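Local coordinates for protein alpha-galactosidase 1 (Saccharomyces cerevisiae, PDB 3LRK) that hydrolyses terminal, non-reducing alpha-D-galactose residues from alpha-D-galactosides such as galactose oligosaccharides and galactomannans, at residues T52-Y66 with V296-A310. The protein carries 1 engineered substitution. Residues are numbered along the deposited sequence; the frame is centred on the assembly and turned at random.
With NAG (2-acetamido-2-deoxy-beta-D-glucopyranose), chain C; NAG (2-acetamido-2-deoxy-beta-D-glucopyranose), chain B; NAG (2-acetamido-2-deoxy-beta-D-glucopyranose), chain F.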
ATOM      1  N   THR A  52     -17.931  -0.732  41.790  1.00 29.85           N
ATOM      2  CA  THR A  52     -17.743   0.326  40.792  1.00 29.48           C
ATOM      3  C   THR A  52     -19.081   0.896  40.338  1.00 28.75           C
ATOM      4  O   THR A  52     -19.251   2.108  40.278  1.00 28.68           O
ATOM      5  CB  THR A  52     -16.974  -0.189  39.559  1.00 29.61           C
ATOM      6  OG1 THR A  52     -15.601  -0.378  39.904  1.00 31.23           O
ATOM      7  CG2 THR A  52     -17.059   0.809  38.404  1.00 30.42           C
ATOM      8  N   ALA A  53     -20.018   0.008  40.016  1.00 28.11           N
ATOM      9  CA  ALA A  53     -21.332   0.410  39.562  1.00 27.99           C
ATOM     10  C   ALA A  53     -22.041   1.246  40.627  1.00 27.58           C
ATOM     11  O   ALA A  53     -22.662   2.250  40.300  1.00 27.42           O
ATOM     12  CB  ALA A  53     -22.163  -0.811  39.192  1.00 28.04           C
ATOM     13  N   ASP A  54     -21.943   0.827  41.893  1.00 27.46           N
ATOM     14  CA  ASP A  54     -22.513   1.591  43.017  1.00 27.54           C
ATOM     15  C   ASP A  54     -21.931   2.999  43.055  1.00 27.53           C
ATOM     16  O   ASP A  54     -22.666   3.973  43.222  1.00 27.98           O
ATOM     17  CB  ASP A  54     -22.248   0.891  44.359  1.00 27.56           C
ATOM     18  CG  ASP A  54     -23.164  -0.307  44.606  1.00 28.17           C
ATOM     19  OD1 ASP A  54     -24.090  -0.576  43.810  1.00 29.14           O
ATOM     20  OD2 ASP A  54     -22.959  -0.985  45.627  1.00 30.96           O
ATOM     21  N   ARG A  55     -20.610   3.089  42.897  1.00 27.60           N
ATOM     22  CA  ARG A  55     -19.884   4.364  42.888  1.00 27.87           C
ATOM     23  C   ARG A  55     -20.295   5.245  41.707  1.00 27.96           C
ATOM     24  O   ARG A  55     -20.510   6.435  41.882  1.00 27.92           O
ATOM     25  CB  ARG A  55     -18.370   4.114  42.887  1.00 28.12           C
ATOM     26  CG  ARG A  55     -17.469   5.349  42.765  1.00 28.80           C
ATOM     27  CD  ARG A  55     -17.465   6.209  44.025  1.00 31.34           C
ATOM     28  NE  ARG A  55     -16.247   7.017  44.134  1.00 33.10           N
ATOM     29  CZ  ARG A  55     -16.032   7.953  45.061  1.00 34.30           C
ATOM     30  NH1 ARG A  55     -16.959   8.242  45.972  1.00 33.84           N
ATOM     31  NH2 ARG A  55     -14.882   8.612  45.070  1.00 34.54           N
ATOM     32  N   ILE A  56     -20.426   4.656  40.514  1.00 27.82           N
ATOM     33  CA  ILE A  56     -20.841   5.415  39.320  1.00 27.65           C
ATOM     34  C   ILE A  56     -22.270   5.939  39.471  1.00 27.42           C
ATOM     35  O   ILE A  56     -22.574   7.065  39.072  1.00 27.53           O
ATOM     36  CB  ILE A  56     -20.657   4.582  38.013  1.00 27.32           C
ATOM     37  CG1 ILE A  56     -19.157   4.374  37.749  1.00 27.83           C
ATOM     38  CG2 ILE A  56     -21.332   5.260  36.810  1.00 27.79           C
ATOM     39  CD1 ILE A  56     -18.839   3.495  36.563  1.00 29.44           C
ATOM     40  N   SER A  57     -23.137   5.116  40.051  1.00 27.50           N
ATOM     41  CA  SER A  57     -24.480   5.550  40.421  1.00 27.71           C
ATOM     42  C   SER A  57     -24.437   6.718  41.426  1.00 27.76           C
ATOM     43  O   SER A  57     -25.034   7.777  41.181  1.00 27.68           O
ATOM     44  CB  SER A  57     -25.288   4.375  40.987  1.00 27.25           C
ATOM     45  OG  SER A  57     -26.652   4.728  41.132  1.00 26.77           O
ATOM     46  N   ASP A  58     -23.721   6.525  42.537  1.00 28.00           N
ATOM     47  CA  ASP A  58     -23.709   7.509  43.639  1.00 28.24           C
ATOM     48  C   ASP A  58     -23.080   8.847  43.242  1.00 28.30           C
ATOM     49  O   ASP A  58     -23.518   9.902  43.714  1.00 28.41           O
ATOM     50  CB  ASP A  58     -23.037   6.943  44.898  1.00 28.10           C
ATOM     51  CG  ASP A  58     -23.822   5.806  45.528  1.00 28.94           C
ATOM     52  OD1 ASP A  58     -25.044   5.679  45.271  1.00 29.37           O
ATOM     53  OD2 ASP A  58     -23.210   5.029  46.296  1.00 30.05           O
ATOM     54  N   LEU A  59     -22.080   8.808  42.358  1.00 27.84           N
ATOM     55  CA  LEU A  59     -21.477  10.041  41.820  1.00 27.35           C
ATOM     56  C   LEU A  59     -22.381  10.778  40.828  1.00 26.61           C
ATOM     57  O   LEU A  59     -22.038  11.864  40.361  1.00 26.96           O
ATOM     58  CB  LEU A  59     -20.096   9.769  41.192  1.00 27.32           C
ATOM     59  CG  LEU A  59     -18.981   9.242  42.109  1.00 28.25           C
ATOM     60  CD1 LEU A  59     -17.722   8.924  41.297  1.00 27.68           C
ATOM     61  CD2 LEU A  59     -18.660  10.204  43.272  1.00 27.83           C
ATOM     62  N   GLY A  60     -23.530  10.188  40.506  1.00 26.08           N
ATOM     63  CA  GLY A  60     -24.491  10.811  39.593  1.00 25.12           C
ATOM     64  C   GLY A  60     -24.051  10.695  38.142  1.00 24.77           C
ATOM     65  O   GLY A  60     -24.628  11.324  37.263  1.00 24.26           O
ATOM     66  N   LEU A  61     -23.013   9.893  37.904  1.00 24.53           N
ATOM     67  CA  LEU A  61     -22.488   9.680  36.553  1.00 24.18           C
ATOM     68  C   LEU A  61     -23.386   8.762  35.730  1.00 24.11           C
ATOM     69  O   LEU A  61     -23.555   8.971  34.523  1.00 23.64           O
ATOM     70  CB  LEU A  61     -21.048   9.162  36.605  1.00 23.86           C
ATOM     71  CG  LEU A  61     -20.000  10.205  37.024  1.00 24.00           C
ATOM     72  CD1 LEU A  61     -18.620   9.584  37.094  1.00 23.80           C
ATOM     73  CD2 LEU A  61     -20.002  11.417  36.082  1.00 25.10           C
ATOM     74  N   LYS A  62     -23.984   7.769  36.391  1.00 24.42           N
ATOM     75  CA  LYS A  62     -24.981   6.899  35.754  1.00 24.57           C
ATOM     76  C   LYS A  62     -26.114   7.719  35.130  1.00 25.05           C
ATOM     77  O   LYS A  62     -26.462   7.528  33.961  1.00 24.67           O
ATOM     78  CB  LYS A  62     -25.548   5.888  36.754  1.00 24.21           C
ATOM     79  CG  LYS A  62     -26.625   4.950  36.173  1.00 24.68           C
ATOM     80  CD  LYS A  62     -27.325   4.136  37.274  1.00 23.93           C
ATOM     81  CE  LYS A  62     -28.429   4.945  37.963  1.00 24.10           C
ATOM     82  NZ  LYS A  62     -28.960   4.253  39.171  1.00 26.10           N
ATOM     83  N   ASP A  63     -26.675   8.646  35.905  1.00 25.24           N
ATOM     84  CA  ASP A  63     -27.802   9.436  35.416  1.00 25.38           C
ATOM     85  C   ASP A  63     -27.406  10.554  34.446  1.00 25.62           C
ATOM     86  O   ASP A  63     -28.278  11.267  33.926  1.00 26.20           O
ATOM     87  CB  ASP A  63     -28.655   9.954  36.579  1.00 25.76           C
ATOM     88  CG  ASP A  63     -29.407   8.841  37.284  1.00 25.69           C
ATOM     89  OD1 ASP A  63     -30.219   8.163  36.626  1.00 26.25           O
ATOM     90  OD2 ASP A  63     -29.197   8.644  38.499  1.00 27.48           O
ATOM     91  N   MET A  64     -26.104  10.696  34.188  1.00 25.42           N
ATOM     92  CA  MET A  64     -25.623  11.557  33.098  1.00 25.44           C
ATOM     93  C   MET A  64     -25.566  10.787  31.775  1.00 25.50           C
ATOM     94  O   MET A  64     -25.426  11.380  30.704  1.00 25.40           O
ATOM     95  CB  MET A  64     -24.253  12.166  33.412  1.00 25.29           C
ATOM     96  CG  MET A  64     -24.222  13.070  34.640  1.00 24.82           C
ATOM     97  SD  MET A  64     -22.868  14.263  34.635  1.00 25.09           S
ATOM     98  CE  MET A  64     -23.427  15.383  33.347  1.00 22.99           C
ATOM     99  N   GLY A  65     -25.676   9.466  31.864  1.00 25.32           N
ATOM    100  CA  GLY A  65     -25.743   8.625  30.682  1.00 24.88           C
ATOM    101  C   GLY A  65     -24.713   7.516  30.680  1.00 24.33           C
ATOM    102  O   GLY A  65     -24.778   6.634  29.830  1.00 24.40           O
ATOM    103  N   TYR A  66     -23.774   7.555  31.628  1.00 24.00           N
ATOM    104  CA  TYR A  66     -22.734   6.512  31.748  1.00 23.67           C
ATOM    105  C   TYR A  66     -23.326   5.218  32.311  1.00 23.73           C
ATOM    106  O   TYR A  66     -23.161   4.891  33.497  1.00 23.36           O
ATOM    107  CB  TYR A  66     -21.568   6.975  32.624  1.00 23.56           C
ATOM    108  CG  TYR A  66     -20.774   8.164  32.114  1.00 23.30           C
ATOM    109  CD1 TYR A  66     -19.737   8.005  31.180  1.00 22.85           C
ATOM    110  CD2 TYR A  66     -21.032   9.452  32.590  1.00 23.31           C
ATOM    111  CE1 TYR A  66     -18.982   9.119  30.731  1.00 22.42           C
ATOM    112  CE2 TYR A  66     -20.292  10.560  32.143  1.00 22.22           C
ATOM    113  CZ  TYR A  66     -19.273  10.387  31.222  1.00 22.63           C
ATOM    114  OH  TYR A  66     -18.547  11.488  30.810  1.00 22.96           O
ATOM    115  N   VAL A 296     -13.046   4.635  39.220  1.00 28.32           N
ATOM    116  CA  VAL A 296     -13.980   5.614  39.786  1.00 29.22           C
ATOM    117  C   VAL A 296     -13.878   5.715  41.320  1.00 30.24           C
ATOM    118  O   VAL A 296     -14.291   6.718  41.906  1.00 30.13           O
ATOM    119  CB  VAL A 296     -15.453   5.388  39.322  1.00 29.04           C
ATOM    120  CG1 VAL A 296     -15.588   5.611  37.807  1.00 28.78           C
ATOM    121  CG2 VAL A 296     -15.956   4.002  39.716  1.00 28.53           C
ATOM    122  N   ASN A 297     -13.319   4.681  41.947  1.00 31.59           N
ATOM    123  CA  ASN A 297     -13.053   4.685  43.392  1.00 33.23           C
ATOM    124  C   ASN A 297     -11.651   5.211  43.704  1.00 33.45           C
ATOM    125  O   ASN A 297     -11.216   5.227  44.856  1.00 33.68           O
ATOM    126  CB  ASN A 297     -13.261   3.288  43.992  1.00 33.61           C
ATOM    127  CG  ASN A 297     -14.733   2.909  44.103  1.00 36.04           C
ATOM    128  OD1 ASN A 297     -15.217   2.055  43.358  1.00 38.55           O
ATOM    129  ND2 ASN A 297     -15.453   3.541  45.038  1.00 37.63           N
ATOM    130  N   ASN A 298     -10.951   5.637  42.658  1.00 33.61           N
ATOM    131  CA  ASN A 298      -9.643   6.246  42.786  1.00 33.79           C
ATOM    132  C   ASN A 298      -9.524   7.320  41.707  1.00 33.50           C
ATOM    133  O   ASN A 298      -8.590   7.328  40.896  1.00 33.71           O
ATOM    134  CB  ASN A 298      -8.552   5.177  42.639  1.00 34.37           C
ATOM    135  CG  ASN A 298      -7.215   5.625  43.180  1.00 35.41           C
ATOM    136  OD1 ASN A 298      -7.102   6.686  43.799  1.00 37.61           O
ATOM    137  ND2 ASN A 298      -6.189   4.809  42.962  1.00 36.99           N
ATOM    138  N   LEU A 299     -10.514   8.208  41.698  1.00 32.72           N
ATOM    139  CA  LEU A 299     -10.648   9.243  40.694  1.00 31.72           C
ATOM    140  C   LEU A 299     -10.442  10.605  41.356  1.00 31.29           C
ATOM    141  O   LEU A 299     -11.105  10.916  42.356  1.00 31.18           O
ATOM    142  CB  LEU A 299     -12.042   9.161  40.060  1.00 31.78           C
ATOM    143  CG  LEU A 299     -12.468  10.191  39.007  1.00 30.97           C
ATOM    144  CD1 LEU A 299     -11.635  10.053  37.734  1.00 31.25           C
ATOM    145  CD2 LEU A 299     -13.941  10.040  38.692  1.00 32.01           C
ATOM    146  N   LYS A 300      -9.529  11.403  40.802  1.00 30.18           N
ATOM    147  CA  LYS A 300      -9.257  12.735  41.336  1.00 29.80           C
ATOM    148  C   LYS A 300     -10.320  13.753  40.924  1.00 29.22           C
ATOM    149  O   LYS A 300     -11.057  13.538  39.950  1.00 28.70           O
ATOM    150  CB  LYS A 300      -7.838  13.217  41.009  1.00 29.86           C
ATOM    151  CG  LYS A 300      -7.548  13.576  39.554  1.00 30.54           C
ATOM    152  CD  LYS A 300      -6.058  13.869  39.381  1.00 30.93           C
ATOM    153  CE  LYS A 300      -5.748  14.533  38.057  1.00 30.90           C
ATOM    154  NZ  LYS A 300      -6.035  13.613  36.899  1.00 32.81           N
ATOM    155  N   ALA A 301     -10.372  14.854  41.680  1.00 28.31           N
ATOM    156  CA  ALA A 301     -11.387  15.901  41.537  1.00 27.52           C
ATOM    157  C   ALA A 301     -11.487  16.518  40.139  1.00 26.93           C
ATOM    158  O   ALA A 301     -12.586  16.602  39.580  1.00 27.05           O
ATOM    159  CB  ALA A 301     -11.164  16.993  42.580  1.00 27.69           C
ATOM    160  N   SER A 302     -10.359  16.966  39.587  1.00 26.38           N
ATOM    161  CA  SER A 302     -10.369  17.622  38.275  1.00 25.29           C
ATOM    162  C   SER A 302     -10.881  16.685  37.184  1.00 25.24           C
ATOM    163  O   SER A 302     -11.579  17.118  36.258  1.00 24.59           O
ATOM    164  CB  SER A 302      -8.995  18.185  37.900  1.00 25.34           C
ATOM    165  OG  SER A 302      -7.987  17.181  37.829  1.00 24.85           O
ATOM    166  N   SER A 303     -10.523  15.407  37.293  1.00 24.97           N
ATOM    167  CA  SER A 303     -10.943  14.407  36.307  1.00 24.94           C
ATOM    168  C   SER A 303     -12.438  14.125  36.414  1.00 25.18           C
ATOM    169  O   SER A 303     -13.138  14.049  35.399  1.00 25.29           O
ATOM    170  CB  SER A 303     -10.124  13.128  36.460  1.00 24.68           C
ATOM    171  OG  SER A 303      -8.753  13.389  36.216  1.00 23.80           O
ATOM    172  N   TYR A 304     -12.927  13.991  37.646  1.00 25.37           N
ATOM    173  CA  TYR A 304     -14.363  13.841  37.903  1.00 25.61           C
ATOM    174  C   TYR A 304     -15.203  14.959  37.277  1.00 25.63           C
ATOM    175  O   TYR A 304     -16.219  14.683  36.657  1.00 25.36           O
ATOM    176  CB  TYR A 304     -14.638  13.722  39.413  1.00 25.72           C
ATOM    177  CG  TYR A 304     -16.102  13.691  39.801  1.00 26.67           C
ATOM    178  CD1 TYR A 304     -16.985  12.725  39.283  1.00 26.72           C
ATOM    179  CD2 TYR A 304     -16.606  14.607  40.727  1.00 27.44           C
ATOM    180  CE1 TYR A 304     -18.334  12.709  39.662  1.00 26.49           C
ATOM    181  CE2 TYR A 304     -17.925  14.594  41.102  1.00 27.77           C
ATOM    182  CZ  TYR A 304     -18.789  13.651  40.584  1.00 27.37           C
ATOM    183  OH  TYR A 304     -20.113  13.685  40.998  1.00 28.10           O
ATOM    184  N   SER A 305     -14.781  16.215  37.422  1.00 26.11           N
ATOM    185  CA  SER A 305     -15.577  17.316  36.863  1.00 26.37           C
ATOM    186  C   SER A 305     -15.468  17.410  35.334  1.00 26.14           C
ATOM    187  O   SER A 305     -16.317  18.023  34.682  1.00 25.90           O
ATOM    188  CB  SER A 305     -15.229  18.652  37.511  1.00 26.79           C
ATOM    189  OG  SER A 305     -13.904  19.018  37.230  1.00 28.07           O
ATOM    190  N   ILE A 306     -14.420  16.812  34.772  1.00 25.81           N
ATOM    191  CA  ILE A 306     -14.334  16.671  33.315  1.00 25.57           C
ATOM    192  C   ILE A 306     -15.411  15.677  32.831  1.00 25.71           C
ATOM    193  O   ILE A 306     -16.240  16.017  31.971  1.00 25.48           O
ATOM    194  CB  ILE A 306     -12.893  16.318  32.852  1.00 25.62           C
ATOM    195  CG1 ILE A 306     -12.004  17.564  32.989  1.00 25.07           C
ATOM    196  CG2 ILE A 306     -12.879  15.809  31.390  1.00 25.28           C
ATOM    197  CD1 ILE A 306     -10.529  17.293  33.002  1.00 24.55           C
ATOM    198  N   TYR A 307     -15.433  14.480  33.425  1.00 25.55           N
ATOM    199  CA  TYR A 307     -16.442  13.461  33.089  1.00 25.23           C
ATOM    200  C   TYR A 307     -17.877  13.938  33.315  1.00 25.76           C
ATOM    201  O   TYR A 307     -18.809  13.411  32.716  1.00 25.07           O
ATOM    202  CB  TYR A 307     -16.242  12.204  33.929  1.00 25.08           C
ATOM    203  CG  TYR A 307     -15.141  11.283  33.460  1.00 24.87           C
ATOM    204  CD1 TYR A 307     -14.096  10.937  34.315  1.00 23.73           C
ATOM    205  CD2 TYR A 307     -15.157  10.736  32.166  1.00 25.07           C
ATOM    206  CE1 TYR A 307     -13.075  10.070  33.898  1.00 24.54           C
ATOM    207  CE2 TYR A 307     -14.141   9.873  31.738  1.00 24.24           C
ATOM    208  CZ  TYR A 307     -13.110   9.548  32.605  1.00 23.44           C
ATOM    209  OH  TYR A 307     -12.115   8.703  32.178  1.00 23.03           O
ATOM    210  N   SER A 308     -18.043  14.918  34.200  1.00 26.26           N
ATOM    211  CA  SER A 308     -19.371  15.372  34.595  1.00 27.18           C
ATOM    212  C   SER A 308     -19.815  16.653  33.885  1.00 27.52           C
ATOM    213  O   SER A 308     -20.866  17.205  34.212  1.00 27.58           O
ATOM    214  CB  SER A 308     -19.444  15.538  36.121  1.00 26.89           C
ATOM    215  OG  SER A 308     -18.831  16.751  36.514  1.00 29.30           O
ATOM    216  N   GLN A 309     -19.041  17.113  32.901  1.00 27.88           N
ATOM    217  CA  GLN A 309     -19.405  18.329  32.159  1.00 28.21           C
ATOM    218  C   GLN A 309     -20.577  18.081  31.201  1.00 27.97           C
ATOM    219  O   GLN A 309     -20.389  17.644  30.052  1.00 28.20           O
ATOM    220  CB  GLN A 309     -18.190  18.943  31.444  1.00 28.13           C
ATOM    221  CG  GLN A 309     -18.435  20.354  30.836  1.00 29.78           C
ATOM    222  CD  GLN A 309     -18.504  21.472  31.886  1.00 30.39           C
ATOM    223  OE1 GLN A 309     -18.498  21.213  33.088  1.00 31.97           O
ATOM    224  NE2 GLN A 309     -18.568  22.716  31.427  1.00 28.95           N
ATOM    225  N   ALA A 310     -21.780  18.389  31.686  1.00 27.17           N
ATOM    226  CA  ALA A 310     -23.029  18.178  30.955  1.00 26.35           C
ATOM    227  C   ALA A 310     -23.045  18.824  29.574  1.00 25.91           C
ATOM    228  O   ALA A 310     -23.568  18.246  28.630  1.00 25.23           O
ATOM    229  CB  ALA A 310     -24.213  18.663  31.782  1.00 26.56           C
TER
HETATM  230  C1  NAG C   1     -32.081  11.216  38.390  1.00 38.97           C
HETATM  231  C2  NAG C   1     -31.741  10.700  39.793  1.00 40.93           C
HETATM  232  C3  NAG C   1     -32.273   9.290  40.070  1.00 42.43           C
HETATM  233  C4  NAG C   1     -33.668   8.984  39.512  1.00 43.82           C
HETATM  234  C5  NAG C   1     -34.053   9.837  38.290  1.00 42.48           C
HETATM  235  C6  NAG C   1     -35.566  10.018  38.250  1.00 43.63           C
HETATM  236  C7  NAG C   1     -29.702  11.634  40.732  1.00 39.54           C
HETATM  237  C8  NAG C   1     -28.301  11.326  41.165  1.00 39.55           C
HETATM  238  N2  NAG C   1     -30.309  10.701  40.007  1.00 39.51           N
HETATM  239  O3  NAG C   1     -32.281   9.069  41.467  1.00 44.01           O
HETATM  240  O4  NAG C   1     -33.683   7.616  39.123  1.00 46.30           O
HETATM  241  O5  NAG C   1     -33.481  11.138  38.264  1.00 40.09           O
HETATM  242  O6  NAG C   1     -35.963  10.276  36.925  1.00 45.39           O
HETATM  243  O7  NAG C   1     -30.235  12.697  41.043  1.00 40.01           O
HETATM  244  C1  NAG B   2      -2.230   8.267  42.166  1.00 52.11           C
HETATM  245  C2  NAG B   2      -2.586   6.831  42.577  1.00 52.82           C
HETATM  246  C3  NAG B   2      -3.582   6.786  43.745  1.00 53.19           C
HETATM  247  C4  NAG B   2      -3.139   7.680  44.905  1.00 53.54           C
HETATM  248  C5  NAG B   2      -2.705   9.063  44.402  1.00 53.96           C
HETATM  249  C6  NAG B   2      -2.062   9.873  45.526  1.00 54.59           C
HETATM  250  C7  NAG B   2      -2.609   4.836  41.178  1.00 53.34           C
HETATM  251  C8  NAG B   2      -3.333   4.063  40.113  1.00 53.55           C
HETATM  252  N2  NAG B   2      -3.080   6.053  41.449  1.00 53.06           N
HETATM  253  O3  NAG B   2      -3.719   5.462  44.214  1.00 53.02           O
HETATM  254  O4  NAG B   2      -4.192   7.796  45.840  1.00 53.29           O
HETATM  255  O5  NAG B   2      -1.784   8.966  43.321  1.00 52.88           O
HETATM  256  O6  NAG B   2      -2.935  10.914  45.902  1.00 55.12           O
HETATM  257  O7  NAG B   2      -1.638   4.340  41.755  1.00 53.75           O
HETATM  258  C1  NAG F4001      -8.168  21.548  39.732  1.00 47.36           C
HETATM  259  C2  NAG F4001      -7.636  22.893  39.215  1.00 49.22           C
HETATM  260  C3  NAG F4001      -6.680  22.730  38.031  1.00 49.00           C
HETATM  261  C4  NAG F4001      -5.645  21.629  38.257  1.00 48.80           C
HETATM  262  C5  NAG F4001      -6.290  20.367  38.822  1.00 48.64           C
HETATM  263  C6  NAG F4001      -5.229  19.328  39.181  1.00 48.50           C
HETATM  264  C7  NAG F4001      -9.030  24.834  39.648  1.00 52.25           C
HETATM  265  C8  NAG F4001     -10.426  24.863  40.216  1.00 53.16           C
HETATM  266  N2  NAG F4001      -8.721  23.797  38.867  1.00 50.89           N
HETATM  267  O3  NAG F4001      -5.980  23.936  37.814  1.00 49.14           O
HETATM  268  O4  NAG F4001      -4.982  21.348  37.040  1.00 48.24           O
HETATM  269  O5  NAG F4001      -7.062  20.687  39.971  1.00 47.67           O
HETATM  270  O6  NAG F4001      -5.847  18.145  39.630  1.00 49.26           O
HETATM  271  O7  NAG F4001      -8.228  25.734  39.917  1.00 52.46           O
HETATM  272  O   HOH W   1     -13.606   1.687  39.002  1.00 35.59           O
HETATM  273  O   HOH W   2     -12.082   8.815  44.104  1.00 39.10           O
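Tyr304 reaches from helix 301-307 to the end of helix 46-58 and gives its hydroxyl to the carbonyl of Leu59, OH to O 2.7 Å, in the carbonyl plane and on a lone pair. Its CG lies opposite the backbone N (chi1 175°), which carries the ring across so that CE1 touches CB of Leu59 and CG of Leu61 sits at the ring's edge. The carbonyl it holds belongs to the residue just before Gly60, whose positive phi closes the helix in a Schellman motif. A second tyrosine works the other way: Tyr66 OH donates to Tyr307 O at 2.7 Å, again on a lone pair, binding a carbonyl in the last turn of helix 301-307. Further along both segments, Met64, bent at chi3, lays CE against CB of Ala310 (3.7 Å). Val296 completes the tight part, its CG2 pressed on Thr52 CG2 at 3.6 Å and its CG1 on Ile56.

Arg55 adds a buried polar grip, sending NE to Val296 O (3.0 Å) along a nearly straight bond, 170° at the hydrogen, though from above the carbonyl plane; NH2 holds a water shared with Leu299 N and also bonds Leu410 O. CD2 of Leu59 covers one guanidinium face. Only at Asn297 does the contact turn to solvent and loosen: its exposed amide lies alongside the arginine's methylenes, nearly parallel to the guanidinium. A methionine in place of Arg55 would probably leave Val296 O and Leu410 O without this donor, and the water with Leu299 N but without its arginine partner.

Both segments belong to the TIM barrel of this GH27 enzyme and pack together outside its neighbouring first and last strands, 32-35 and 290-292. Trp34 of strand 32-35 backs Thr52 and Ile56, Phe280 of helix 273-285 touches Tyr66, and helix 403-410 packs on Tyr304 through Ile409.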